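Long-range contacts in endopolygalacturonase (Chondrostereum purpureum, PDB 1K5C), which probably hydrolyses the alpha-1,4 links between galacturonosyl units of polygalacturonate as an endo-acting family 28 glycoside hydrolase: residues C3-V8 against V20-F25; D9-I14 against L33-D38; V43-D48 against H75-N80; I68-A73 against K110-L115. All blocks are in the same frame, centred on the assembly; numbering follows the deposited sequence.

In the fold
All four contacts lie at the N-terminal end of the right-handed parallel beta-helix, away from the galacturonate-binding residues. Interactions 1 and 2 come first in the chain; their segments alternate, their centres are about 9 Å apart, and V5 packs on I14 between them. Interactions 3 and 4 follow, also alternating, with centres about 8 Å apart. Strands 4-5, 19-22, 42-45, 68-71 and 108-115 pair in that order, so interactions 1 and 4 each join neighbours in this series. Interaction 3 instead crosses the turn towards strand 76-78, while interaction 2 reaches strand 33-35, the first strand of another parallel sheet. Together they link the first coils of the solenoid.

Interaction 1: C3-V8 against V20-F25; sequences CTVKSV and VTLNGF
T21 O takes the N-H of V5 at 2.8 Å in a bond that is nearly straight at hydrogen, 169°, and it also receives the CA-H of T4. The ladder continues on both sides: T21 N donates to C3 O, and N23 N donates to V5 O at 2.9 Å. On one face of the strand pair T4 and T21 lie side by side, and T4 CG2 rests 3.6 Å from N23 OD1, while the end of N23 runs alongside K6. The other face is apolar. Here V5 splits its two branches, CG2 going to V20 CG1 and CG1 to L22 CD1 at 3.8 Å.

Beyond the ladder, chi1 of 55° sets F25 CG beneath K6 O, and the ring lies with one face under the K6-S7 peptide. S7 N lies over the ring centre, 3.7 Å above its plane, and K6 C nearer the rim. S7 N is buried here without a hydrogen-bond partner, with the ring face against it. An alanine at F25 would probably open a gap beneath this peptide and leave V5 CG1 and V8 CG1 without their aromatic neighbour. A water joins K6 O to G24 O, the second bond being weak. C3 is tied to C17 by a disulfide. The parallel pairing of 4-5 with 19-22 is the coil-to-coil pairing of a right-handed beta-helix, at its N-terminal end.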
loop_
_atom_site.group_PDB
_atom_site.type_symbol
_atom_site.label_atom_id
_atom_site.label_comp_id
_atom_site.label_asym_id
_atom_site.label_seq_id
_atom_site.Cartn_x
_atom_site.Cartn_y
_atom_site.Cartn_z
ATOM N N CYS A 3 31.687 0.047 -9.319
ATOM C CA CYS A 3 30.559 0.510 -8.505
ATOM C C CYS A 3 29.456 1.086 -9.360
ATOM O O CYS A 3 28.521 1.705 -8.818
ATOM C CB CYS A 3 31.040 1.486 -7.424
ATOM S SG CYS A 3 32.175 0.682 -6.231
ATOM N N THR A 4 29.479 0.859 -10.658
ATOM C CA THR A 4 28.381 1.244 -11.559
ATOM C C THR A 4 27.761 -0.028 -12.071
ATOM O O THR A 4 28.417 -0.879 -12.640
ATOM C CB THR A 4 28.893 2.057 -12.755
ATOM O OG1 THR A 4 29.494 3.231 -12.214
ATOM C CG2 THR A 4 27.790 2.565 -13.695
ATOM N N VAL A 5 26.468 -0.128 -11.895
ATOM C CA VAL A 5 25.688 -1.290 -12.331
ATOM C C VAL A 5 25.090 -0.998 -13.688
ATOM O O VAL A 5 24.291 -0.063 -13.827
ATOM C CB VAL A 5 24.597 -1.619 -11.305
ATOM C CG1 VAL A 5 23.719 -2.777 -11.789
ATOM C CG2 VAL A 5 25.265 -1.929 -9.979
ATOM N N LYS A 6 25.505 -1.804 -14.668
ATOM C CA LYS A 6 25.084 -1.599 -16.035
ATOM C C LYS A 6 24.259 -2.773 -16.581
ATOM O O LYS A 6 23.817 -2.705 -17.736
ATOM C CB LYS A 6 26.361 -1.413 -16.943
ATOM C CG LYS A 6 27.214 -0.213 -16.407
ATOM C CD LYS A 6 28.217 0.134 -17.475
ATOM C CE LYS A 6 28.987 1.431 -17.217
ATOM N NZ LYS A 6 30.377 1.352 -17.757
ATOM N N SER A 7 24.054 -3.797 -15.788
ATOM C CA SER A 7 23.402 -5.035 -16.206
ATOM C C SER A 7 23.037 -5.849 -14.971
ATOM O O SER A 7 23.519 -5.511 -13.885
ATOM C CB SER A 7 24.361 -5.934 -17.064
ATOM O OG SER A 7 25.354 -6.449 -16.163
ATOM N N VAL A 8 22.202 -6.869 -15.174
ATOM C CA VAL A 8 21.846 -7.736 -14.049
ATOM C C VAL A 8 23.118 -8.389 -13.543
ATOM O O VAL A 8 23.226 -8.599 -12.346
ATOM C CB VAL A 8 20.745 -8.752 -14.396
ATOM C CG1 VAL A 8 19.463 -8.019 -14.803
ATOM C CG2 VAL A 8 21.075 -9.760 -15.455
ATOM N N VAL A 20 27.131 3.614 -5.094
ATOM C CA VAL A 20 26.771 2.767 -6.226
ATOM C C VAL A 20 25.974 3.619 -7.224
ATOM O O VAL A 20 25.067 4.346 -6.764
ATOM C CB VAL A 20 25.929 1.572 -5.759
ATOM C CG1 VAL A 20 25.406 0.725 -6.934
ATOM C CG2 VAL A 20 26.772 0.688 -4.833
ATOM N N THR A 21 26.286 3.539 -8.493
ATOM C CA THR A 21 25.483 4.165 -9.516
ATOM C C THR A 21 24.731 3.094 -10.279
ATOM O O THR A 21 25.354 2.170 -10.781
ATOM C CB THR A 21 26.378 4.954 -10.497
ATOM O OG1 THR A 21 27.110 5.927 -9.729
ATOM C CG2 THR A 21 25.515 5.698 -11.505
ATOM N N LEU A 22 23.418 3.240 -10.320
ATOM C CA LEU A 22 22.569 2.278 -11.021
ATOM C C LEU A 22 22.234 2.939 -12.360
ATOM O O LEU A 22 21.402 3.858 -12.415
ATOM C CB LEU A 22 21.360 1.959 -10.108
ATOM C CG LEU A 22 20.330 1.019 -10.691
ATOM C CD1 LEU A 22 20.945 -0.321 -10.997
ATOM C CD2 LEU A 22 19.256 0.924 -9.557
ATOM N N ASN A 23 22.903 2.494 -13.430
ATOM C CA ASN A 23 22.611 3.034 -14.753
ATOM C C ASN A 23 21.275 2.468 -15.293
ATOM O O ASN A 23 20.690 1.542 -14.746
ATOM C CB ASN A 23 23.762 2.761 -15.709
ATOM C CG ASN A 23 24.930 3.710 -15.616
ATOM O OD1 ASN A 23 24.951 4.518 -14.734
ATOM N ND2 ASN A 23 25.879 3.661 -16.578
ATOM N N GLY A 24 20.811 3.101 -16.359
ATOM C CA GLY A 24 19.596 2.596 -17.090
ATOM C C GLY A 24 20.011 1.442 -18.009
ATOM O O GLY A 24 21.088 1.394 -18.591
ATOM N N PHE A 25 19.102 0.447 -18.077
ATOM C CA PHE A 25 19.268 -0.742 -18.924
ATOM C C PHE A 25 17.964 -1.505 -18.898
ATOM O O PHE A 25 17.031 -1.172 -18.151
ATOM C CB PHE A 25 20.457 -1.642 -18.490
ATOM C CG PHE A 25 20.450 -2.104 -17.062
ATOM C CD1 PHE A 25 19.873 -3.332 -16.684
ATOM C CD2 PHE A 25 21.057 -1.339 -16.088
ATOM C CE1 PHE A 25 19.925 -3.757 -15.368
ATOM C CE2 PHE A 25 21.098 -1.727 -14.756
ATOM C CZ PHE A 25 20.530 -2.939 -14.409
HETATM O O HOH W 1 23.988 -0.148 -19.160
#

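Interaction 2: D9-I14 against L33-D38; sequences DDAKDI and LVLNPD
A11 and I14 press their side chains onto L33, L35 and P37, so that the loop between strands 4-5 and 19-22 packs against the first strand of a parallel sheet at the N-terminal end of the beta-helix. The tight part is apolar. A11 CB, on a short helical turn, lies 3.4 Å from V34 O and also meets L33 CD1 and L35 CD2, the two leucine branches reaching it from residues two apart. I14 touches with its far end: chi2 of 168° sets CD1 anti to CA, and CD1 reaches P37 CA at 3.7 Å and L35 CD2 at 4.0 Å. V5 and V20 of the adjoining strands pack on I14 as well.

The outer side is polar and looser. K12 NZ forms a salt bridge with D13 OD2 at 2.6 Å and donates to D9 O, all within the loop and away from the strand. Direct hydrogen bonds between the segments are absent, and two waters span the separation instead. One gives a hydrogen to A11 O and accepts from N36 N. The second does the same for the other end, donating to I14 O and accepting from D38 N, each at 2.8 Å, while D38 OD1 takes the N-H of G16.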
loop_
_atom_site.group_PDB
_atom_site.type_symbol
_atom_site.label_atom_id
_atom_site.label_comp_id
_atom_site.label_asym_id
_atom_site.label_seq_id
_atom_site.Cartn_x
_atom_site.Cartn_y
_atom_site.Cartn_z
ATOM N N ASP A 9 24.090 -8.739 -14.348
ATOM C CA ASP A 9 25.284 -9.378 -13.816
ATOM C C ASP A 9 26.160 -8.389 -13.042
ATOM O O ASP A 9 26.772 -8.850 -12.043
ATOM C CB ASP A 9 26.032 -10.074 -14.977
ATOM C CG ASP A 9 25.002 -11.040 -15.600
ATOM O OD1 ASP A 9 24.564 -12.017 -14.935
ATOM O OD2 ASP A 9 24.587 -10.777 -16.768
ATOM N N ASP A 10 26.221 -7.125 -13.367
ATOM C CA ASP A 10 27.013 -6.160 -12.586
ATOM C C ASP A 10 26.502 -6.051 -11.174
ATOM O O ASP A 10 27.213 -5.642 -10.253
ATOM C CB ASP A 10 26.879 -4.752 -13.246
ATOM C CG ASP A 10 27.783 -4.545 -14.440
ATOM O OD1 ASP A 10 28.680 -5.411 -14.732
ATOM O OD2 ASP A 10 27.619 -3.522 -15.117
ATOM N N ALA A 11 25.208 -6.337 -10.976
ATOM C CA ALA A 11 24.598 -6.087 -9.685
ATOM C C ALA A 11 25.176 -6.885 -8.564
ATOM O O ALA A 11 25.158 -6.421 -7.451
ATOM C CB ALA A 11 23.096 -6.358 -9.801
ATOM N N LYS A 12 25.728 -8.055 -8.911
ATOM C CA LYS A 12 26.309 -8.883 -7.866
ATOM C C LYS A 12 27.670 -8.399 -7.439
ATOM O O LYS A 12 28.209 -9.007 -6.482
ATOM C CB LYS A 12 26.347 -10.343 -8.373
ATOM C CG LYS A 12 27.489 -10.593 -9.293
ATOM C CD LYS A 12 27.369 -11.777 -10.265
ATOM C CE LYS A 12 28.678 -12.013 -11.019
ATOM N NZ LYS A 12 29.262 -10.708 -11.446
ATOM N N ASP A 13 28.256 -7.416 -8.147
ATOM C CA ASP A 13 29.631 -7.011 -7.882
ATOM C C ASP A 13 29.767 -5.672 -7.163
ATOM O O ASP A 13 30.755 -4.993 -7.405
ATOM C CB ASP A 13 30.382 -6.925 -9.228
ATOM C CG ASP A 13 30.649 -8.314 -9.776
ATOM O OD1 ASP A 13 31.085 -9.164 -8.958
ATOM O OD2 ASP A 13 30.460 -8.422 -11.002
ATOM N N ILE A 14 28.823 -5.299 -6.333
ATOM C CA ILE A 14 28.879 -4.017 -5.630
ATOM C C ILE A 14 29.425 -4.094 -4.218
ATOM O O ILE A 14 29.494 -3.023 -3.554
ATOM C CB ILE A 14 27.518 -3.283 -5.659
ATOM C CG1 ILE A 14 26.456 -4.039 -4.899
ATOM C CG2 ILE A 14 27.054 -2.975 -7.081
ATOM C CD1 ILE A 14 25.161 -3.261 -4.640
ATOM N N LEU A 33 16.779 -8.393 -11.028
ATOM C CA LEU A 33 17.791 -7.393 -10.611
ATOM C C LEU A 33 17.798 -7.379 -9.104
ATOM O O LEU A 33 16.824 -6.983 -8.487
ATOM C CB LEU A 33 17.442 -6.052 -11.229
ATOM C CG LEU A 33 18.400 -4.893 -10.805
ATOM C CD1 LEU A 33 19.859 -5.248 -11.183
ATOM C CD2 LEU A 33 17.981 -3.607 -11.478
ATOM N N VAL A 34 18.909 -7.847 -8.537
ATOM C CA VAL A 34 19.051 -7.999 -7.078
ATOM C C VAL A 34 20.255 -7.191 -6.617
ATOM O O VAL A 34 21.363 -7.378 -7.083
ATOM C CB VAL A 34 19.233 -9.472 -6.713
ATOM C CG1 VAL A 34 19.448 -9.662 -5.200
ATOM C CG2 VAL A 34 17.968 -10.278 -7.146
ATOM N N LEU A 35 20.003 -6.281 -5.658
ATOM C CA LEU A 35 21.064 -5.468 -5.081
ATOM C C LEU A 35 21.144 -5.707 -3.585
ATOM O O LEU A 35 20.144 -5.556 -2.876
ATOM C CB LEU A 35 20.830 -3.966 -5.341
ATOM C CG LEU A 35 20.864 -3.532 -6.806
ATOM C CD1 LEU A 35 20.257 -2.143 -6.977
ATOM C CD2 LEU A 35 22.299 -3.598 -7.361
ATOM N N ASN A 36 22.377 -6.034 -3.126
ATOM C CA ASN A 36 22.656 -6.226 -1.704
ATOM C C ASN A 36 23.785 -5.267 -1.317
ATOM O O ASN A 36 24.962 -5.680 -1.229
ATOM C CB ASN A 36 23.069 -7.679 -1.397
ATOM C CG ASN A 36 21.893 -8.610 -1.570
ATOM O OD1 ASN A 36 20.873 -8.467 -0.903
ATOM N ND2 ASN A 36 22.005 -9.581 -2.473
ATOM N N PRO A 37 23.485 -3.986 -1.181
ATOM C CA PRO A 37 24.586 -3.002 -0.981
ATOM C C PRO A 37 25.177 -3.108 0.419
ATOM O O PRO A 37 24.571 -3.588 1.372
ATOM C CB PRO A 37 23.889 -1.643 -1.179
ATOM C CG PRO A 37 22.530 -1.953 -1.715
ATOM C CD PRO A 37 22.192 -3.328 -1.239
ATOM N N ASP A 38 26.417 -2.577 0.505
ATOM C CA ASP A 38 27.080 -2.451 1.810
ATOM C C ASP A 38 26.238 -1.632 2.772
ATOM O O ASP A 38 25.446 -0.713 2.373
ATOM C CB ASP A 38 28.415 -1.722 1.649
ATOM C CG ASP A 38 29.540 -2.523 0.992
ATOM O OD1 ASP A 38 29.305 -3.601 0.486
ATOM O OD2 ASP A 38 30.677 -1.999 1.039
HETATM O O HOH W 2 24.429 -7.037 -4.849
HETATM O O HOH W 3 27.590 -1.673 -1.929
#

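Interaction 3: V43-D48 against H75-N80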
loop_
_atom_site.group_PDB
_atom_site.type_symbol
_atom_site.label_atom_id
_atom_site.label_comp_id
_atom_site.label_asym_id
_atom_site.label_seq_id
_atom_site.Cartn_x
_atom_site.Cartn_y
_atom_site.Cartn_z
ATOM N N VAL A 43 22.923 4.520 -3.098
ATOM C CA VAL A 43 22.668 3.973 -4.436
ATOM C C VAL A 43 21.922 5.052 -5.179
ATOM O O VAL A 43 20.831 5.463 -4.757
ATOM C CB VAL A 43 21.831 2.718 -4.333
ATOM C CG1 VAL A 43 21.522 2.164 -5.743
ATOM C CG2 VAL A 43 22.512 1.657 -3.441
ATOM N N THR A 44 22.502 5.560 -6.284
ATOM C CA THR A 44 21.922 6.628 -7.055
ATOM C C THR A 44 21.544 6.133 -8.423
ATOM O O THR A 44 22.403 5.572 -9.134
ATOM C CB THR A 44 22.926 7.807 -7.212
ATOM O OG1 THR A 44 23.330 8.248 -5.886
ATOM C CG2 THR A 44 22.327 8.997 -7.953
ATOM N N MET A 45 20.283 6.317 -8.812
ATOM C CA MET A 45 19.861 5.963 -10.153
ATOM C C MET A 45 20.259 7.025 -11.158
ATOM O O MET A 45 20.040 8.230 -10.917
ATOM C CB MET A 45 18.330 5.843 -10.242
ATOM C CG MET A 45 17.745 4.666 -9.645
ATOM S SD MET A 45 16.013 4.440 -9.993
ATOM C CE MET A 45 15.816 3.448 -11.492
ATOM N N ALA A 46 20.811 6.575 -12.277
ATOM C CA ALA A 46 21.279 7.493 -13.343
ATOM C C ALA A 46 20.552 7.221 -14.642
ATOM O O ALA A 46 20.863 7.899 -15.646
ATOM C CB ALA A 46 22.788 7.345 -13.550
ATOM N N GLY A 47 19.623 6.285 -14.680
ATOM C CA GLY A 47 18.812 6.009 -15.872
ATOM C C GLY A 47 17.599 5.183 -15.463
ATOM O O GLY A 47 17.449 4.809 -14.308
ATOM N N ASP A 48 16.726 4.978 -16.460
ATOM C CA ASP A 48 15.515 4.189 -16.238
ATOM C C ASP A 48 15.812 2.704 -16.489
ATOM O O ASP A 48 16.611 2.342 -17.382
ATOM C CB ASP A 48 14.439 4.647 -17.205
ATOM C CG ASP A 48 13.999 6.099 -17.021
ATOM O OD1 ASP A 48 14.203 6.668 -15.921
ATOM O OD2 ASP A 48 13.390 6.622 -17.990
ATOM N N HIS A 75 14.116 8.821 -11.712
ATOM C CA HIS A 75 14.120 7.747 -12.706
ATOM C C HIS A 75 13.005 6.733 -12.457
ATOM O O HIS A 75 12.319 6.756 -11.435
ATOM C CB HIS A 75 15.507 7.083 -12.747
ATOM C CG HIS A 75 16.503 8.018 -13.330
ATOM N ND1 HIS A 75 16.595 8.283 -14.662
ATOM C CD2 HIS A 75 17.447 8.776 -12.686
ATOM C CE1 HIS A 75 17.558 9.191 -14.862
ATOM N NE2 HIS A 75 18.084 9.466 -13.726
ATOM N N ILE A 76 12.837 5.866 -13.474
ATOM C CA ILE A 76 11.671 4.978 -13.592
ATOM C C ILE A 76 12.098 3.517 -13.635
ATOM O O ILE A 76 13.052 3.162 -14.366
ATOM C CB ILE A 76 10.914 5.320 -14.890
ATOM C CG1 ILE A 76 10.348 6.753 -14.853
ATOM C CG2 ILE A 76 9.817 4.313 -15.182
ATOM C CD1 ILE A 76 9.863 7.225 -16.196
ATOM N N PHE A 77 11.354 2.698 -12.898
ATOM C CA PHE A 77 11.327 1.234 -13.080
ATOM C C PHE A 77 10.066 0.937 -13.892
ATOM O O PHE A 77 8.952 1.164 -13.401
ATOM C CB PHE A 77 11.219 0.515 -11.733
ATOM C CG PHE A 77 12.414 0.659 -10.823
ATOM C CD1 PHE A 77 12.500 1.743 -9.930
ATOM C CD2 PHE A 77 13.438 -0.267 -10.816
ATOM C CE1 PHE A 77 13.596 1.851 -9.071
ATOM C CE2 PHE A 77 14.503 -0.153 -9.951
ATOM C CZ PHE A 77 14.592 0.905 -9.050
ATOM N N ASP A 78 10.245 0.503 -15.148
ATOM C CA ASP A 78 9.117 0.296 -16.078
ATOM C C ASP A 78 8.791 -1.207 -16.151
ATOM O O ASP A 78 9.606 -2.001 -16.650
ATOM C CB ASP A 78 9.499 0.852 -17.434
ATOM C CG ASP A 78 8.416 0.737 -18.502
ATOM O OD1 ASP A 78 7.392 0.093 -18.263
ATOM O OD2 ASP A 78 8.676 1.338 -19.578
ATOM N N GLY A 79 7.633 -1.570 -15.630
ATOM C CA GLY A 79 7.224 -2.956 -15.554
ATOM C C GLY A 79 6.497 -3.466 -16.786
ATOM O O GLY A 79 6.128 -4.676 -16.831
ATOM N N ASN A 80 6.255 -2.640 -17.812
ATOM C CA ASN A 80 5.576 -3.109 -19.020
ATOM C C ASN A 80 4.227 -3.767 -18.692
ATOM O O ASN A 80 3.810 -4.729 -19.360
ATOM C CB ASN A 80 6.477 -4.076 -19.834
ATOM C CG ASN A 80 7.292 -3.290 -20.827
ATOM O OD1 ASN A 80 6.764 -2.494 -21.594
ATOM N ND2 ASN A 80 8.602 -3.522 -20.865
#
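A histidine-carboxylate hydrogen bond between H75 and D48 joins a turn of the parallel beta-helix, just after strand 42-45, to residues 75-76, by strand 76-78 on the next coil. H75 ND1 donates to D48 OD1 at 3.1 Å, with the oxygen practically in the ring plane. The same OD1 accepts I76 N at 2.9 Å. The two donors come to it from opposite faces of the carboxylate, whose plane is turned 68° from that of the imidazole. One face of the H75 ring is laid on the A46-G47 backbone: G47 N sits over the ring centre, 3.5 Å above its plane, and G47 CA makes a CH-pi contact.

M45 slides past H75 in the opposite direction, SD passing 3.9 Å from H75 CB, and its chain then bends at chi3 (91°) so that CE comes over the face of F77. CE lies 3.9 Å from the ring centroid, whereas SD makes an oblique Met-aromatic contact. F77 in turn meets F112 edge-to-face. An alanine at H75 would probably open a gap over the A46-G47 peptide and leave D48 OD1 with I76 N as its one donor from this segment. Because ND1 carries the proton towards a carboxylate, the charge of D48 is likely to polarise the imidazole and make protonation of its other nitrogen somewhat easier.

Interaction 4: I68-A73 against K110-L115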
loop_
_atom_site.group_PDB
_atom_site.type_symbol
_atom_site.label_atom_id
_atom_site.label_comp_id
_atom_site.label_asym_id
_atom_site.label_seq_id
_atom_site.Cartn_x
_atom_site.Cartn_y
_atom_site.Cartn_z
ATOM N N ILE A 68 20.445 2.015 3.922
ATOM C CA ILE A 68 20.680 2.405 2.531
ATOM C C ILE A 68 20.103 3.794 2.267
ATOM O O ILE A 68 19.016 4.124 2.742
ATOM C CB ILE A 68 20.039 1.342 1.610
ATOM C CG1 ILE A 68 20.569 -0.085 1.916
ATOM C CG2 ILE A 68 20.173 1.720 0.124
ATOM C CD1 ILE A 68 22.108 -0.131 1.957
ATOM N N ASN A 69 20.835 4.559 1.456
ATOM C CA ASN A 69 20.358 5.879 1.001
ATOM C C ASN A 69 20.146 5.742 -0.512
ATOM O O ASN A 69 21.105 5.756 -1.272
ATOM C CB ASN A 69 21.433 6.909 1.334
ATOM C CG ASN A 69 21.105 8.276 0.857
ATOM O OD1 ASN A 69 19.933 8.649 0.795
ATOM N ND2 ASN A 69 22.089 9.074 0.499
ATOM N N PHE A 70 18.882 5.567 -0.937
ATOM C CA PHE A 70 18.569 5.366 -2.339
ATOM C C PHE A 70 18.060 6.645 -2.932
ATOM O O PHE A 70 17.022 7.176 -2.491
ATOM C CB PHE A 70 17.564 4.201 -2.506
ATOM C CG PHE A 70 17.363 3.780 -3.938
ATOM C CD1 PHE A 70 16.553 4.502 -4.811
ATOM C CD2 PHE A 70 17.989 2.605 -4.402
ATOM C CE1 PHE A 70 16.363 4.106 -6.100
ATOM C CE2 PHE A 70 17.817 2.202 -5.710
ATOM C CZ PHE A 70 17.030 2.973 -6.567
ATOM N N VAL A 71 18.794 7.173 -3.920
ATOM C CA VAL A 71 18.550 8.473 -4.513
ATOM C C VAL A 71 18.070 8.220 -5.928
ATOM O O VAL A 71 18.861 7.880 -6.825
ATOM C CB VAL A 71 19.855 9.325 -4.477
ATOM C CG1 VAL A 71 19.624 10.669 -5.208
ATOM C CG2 VAL A 71 20.345 9.489 -3.046
ATOM N N GLY A 72 16.772 8.376 -6.152
ATOM C CA GLY A 72 16.172 7.978 -7.434
ATOM C C GLY A 72 16.393 8.933 -8.564
ATOM O O GLY A 72 16.334 8.531 -9.737
ATOM N N ALA A 73 16.571 10.248 -8.247
ATOM C CA ALA A 73 16.785 11.275 -9.281
ATOM C C ALA A 73 15.658 11.203 -10.343
ATOM O O ALA A 73 15.883 11.502 -11.525
ATOM C CB ALA A 73 18.194 11.175 -9.870
ATOM N N LYS A 110 14.167 7.514 -2.030
ATOM C CA LYS A 110 13.535 8.771 -2.469
ATOM C C LYS A 110 13.431 8.886 -3.970
ATOM O O LYS A 110 14.322 8.509 -4.725
ATOM C CB LYS A 110 14.447 9.957 -1.978
ATOM C CG LYS A 110 14.681 9.991 -0.481
ATOM C CD LYS A 110 15.927 10.729 -0.026
ATOM C CE LYS A 110 17.232 9.849 -0.294
ATOM N NZ LYS A 110 18.345 10.679 0.313
ATOM N N LYS A 111 12.326 9.524 -4.401
ATOM C CA LYS A 111 12.254 10.187 -5.716
ATOM C C LYS A 111 12.557 9.271 -6.867
ATOM O O LYS A 111 13.424 9.481 -7.715
ATOM C CB LYS A 111 13.175 11.420 -5.726
ATOM C CG LYS A 111 12.657 12.550 -4.827
ATOM C CD LYS A 111 11.429 13.220 -5.457
ATOM C CE LYS A 111 10.984 14.470 -4.772
ATOM N NZ LYS A 111 9.932 15.056 -5.688
ATOM N N PHE A 112 11.779 8.154 -6.938
ATOM C CA PHE A 112 11.736 7.376 -8.183
ATOM C C PHE A 112 10.285 7.011 -8.455
ATOM O O PHE A 112 9.393 7.186 -7.611
ATOM C CB PHE A 112 12.653 6.145 -8.139
ATOM C CG PHE A 112 12.315 5.153 -7.054
ATOM C CD1 PHE A 112 11.367 4.166 -7.263
ATOM C CD2 PHE A 112 13.010 5.226 -5.830
ATOM C CE1 PHE A 112 11.120 3.211 -6.272
ATOM C CE2 PHE A 112 12.761 4.298 -4.850
ATOM C CZ PHE A 112 11.803 3.302 -5.055
ATOM N N GLU A 113 10.081 6.472 -9.657
ATOM C CA GLU A 113 8.741 6.096 -10.120
ATOM C C GLU A 113 8.743 4.630 -10.516
ATOM O O GLU A 113 9.678 4.146 -11.158
ATOM C CB GLU A 113 8.360 6.951 -11.333
ATOM C CG GLU A 113 7.067 6.489 -12.028
ATOM C CD GLU A 113 6.619 7.453 -13.073
ATOM O OE1 GLU A 113 6.407 8.619 -12.811
ATOM O OE2 GLU A 113 6.365 7.004 -14.179
ATOM N N VAL A 114 7.679 3.947 -10.128
ATOM C CA VAL A 114 7.321 2.644 -10.681
ATOM C C VAL A 114 6.230 2.900 -11.707
ATOM O O VAL A 114 5.181 3.443 -11.345
ATOM C CB VAL A 114 6.843 1.698 -9.557
ATOM C CG1 VAL A 114 6.275 0.442 -10.161
ATOM C CG2 VAL A 114 8.019 1.448 -8.587
ATOM N N LEU A 115 6.510 2.545 -12.951
ATOM C CA LEU A 115 5.581 2.792 -14.061
ATOM C C LEU A 115 5.011 1.441 -14.530
ATOM O O LEU A 115 5.773 0.522 -14.898
ATOM C CB LEU A 115 6.338 3.457 -15.202
ATOM C CG LEU A 115 5.542 3.663 -16.501
ATOM C CD1 LEU A 115 4.358 4.647 -16.298
ATOM C CD2 LEU A 115 6.452 4.198 -17.597
#
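The rings of F70 and F112 meet obliquely, their planes 70° apart and their centroids 5.3 Å from each other. The CD1-CE1 side of F70 meets the CD2-CE2 side of F112, closest at F70 CE1 to F112 CD2, 3.5 Å, while the two side chains cross at about a right angle. The first torsions differ: F70 CG is anti to its backbone N (chi1 -170°), whereas F112 CG stands between its backbone N and carbonyl carbon (chi1 61°). Y109 is a further aromatic neighbour of F70.

The backbones beside them form a parallel bridge of V71 with K110, as between successive coils of the pectinase-type right-handed beta-helix. K110 N donates to F70 O at 2.9 Å, and G72 N donates to K110 O at 2.8 Å. Past the bridge the chain turns at G72, where the absence of a side chain lets K111 O come to 3.1 Å from CA; G72 CA also sits at the edge of the F112 ring, near its plane.

On the V71 side of the bridge, K110 crosses N69 obliquely. The lysine is modelled in two positions, so the bond that NZ makes in one of them to N69 OD1, in the plane of the amide carbonyl, is less certain. N69 ND2 is hydrogen-bonded to T42 OG1 of the preceding coil, which would hold the amide in this rotation.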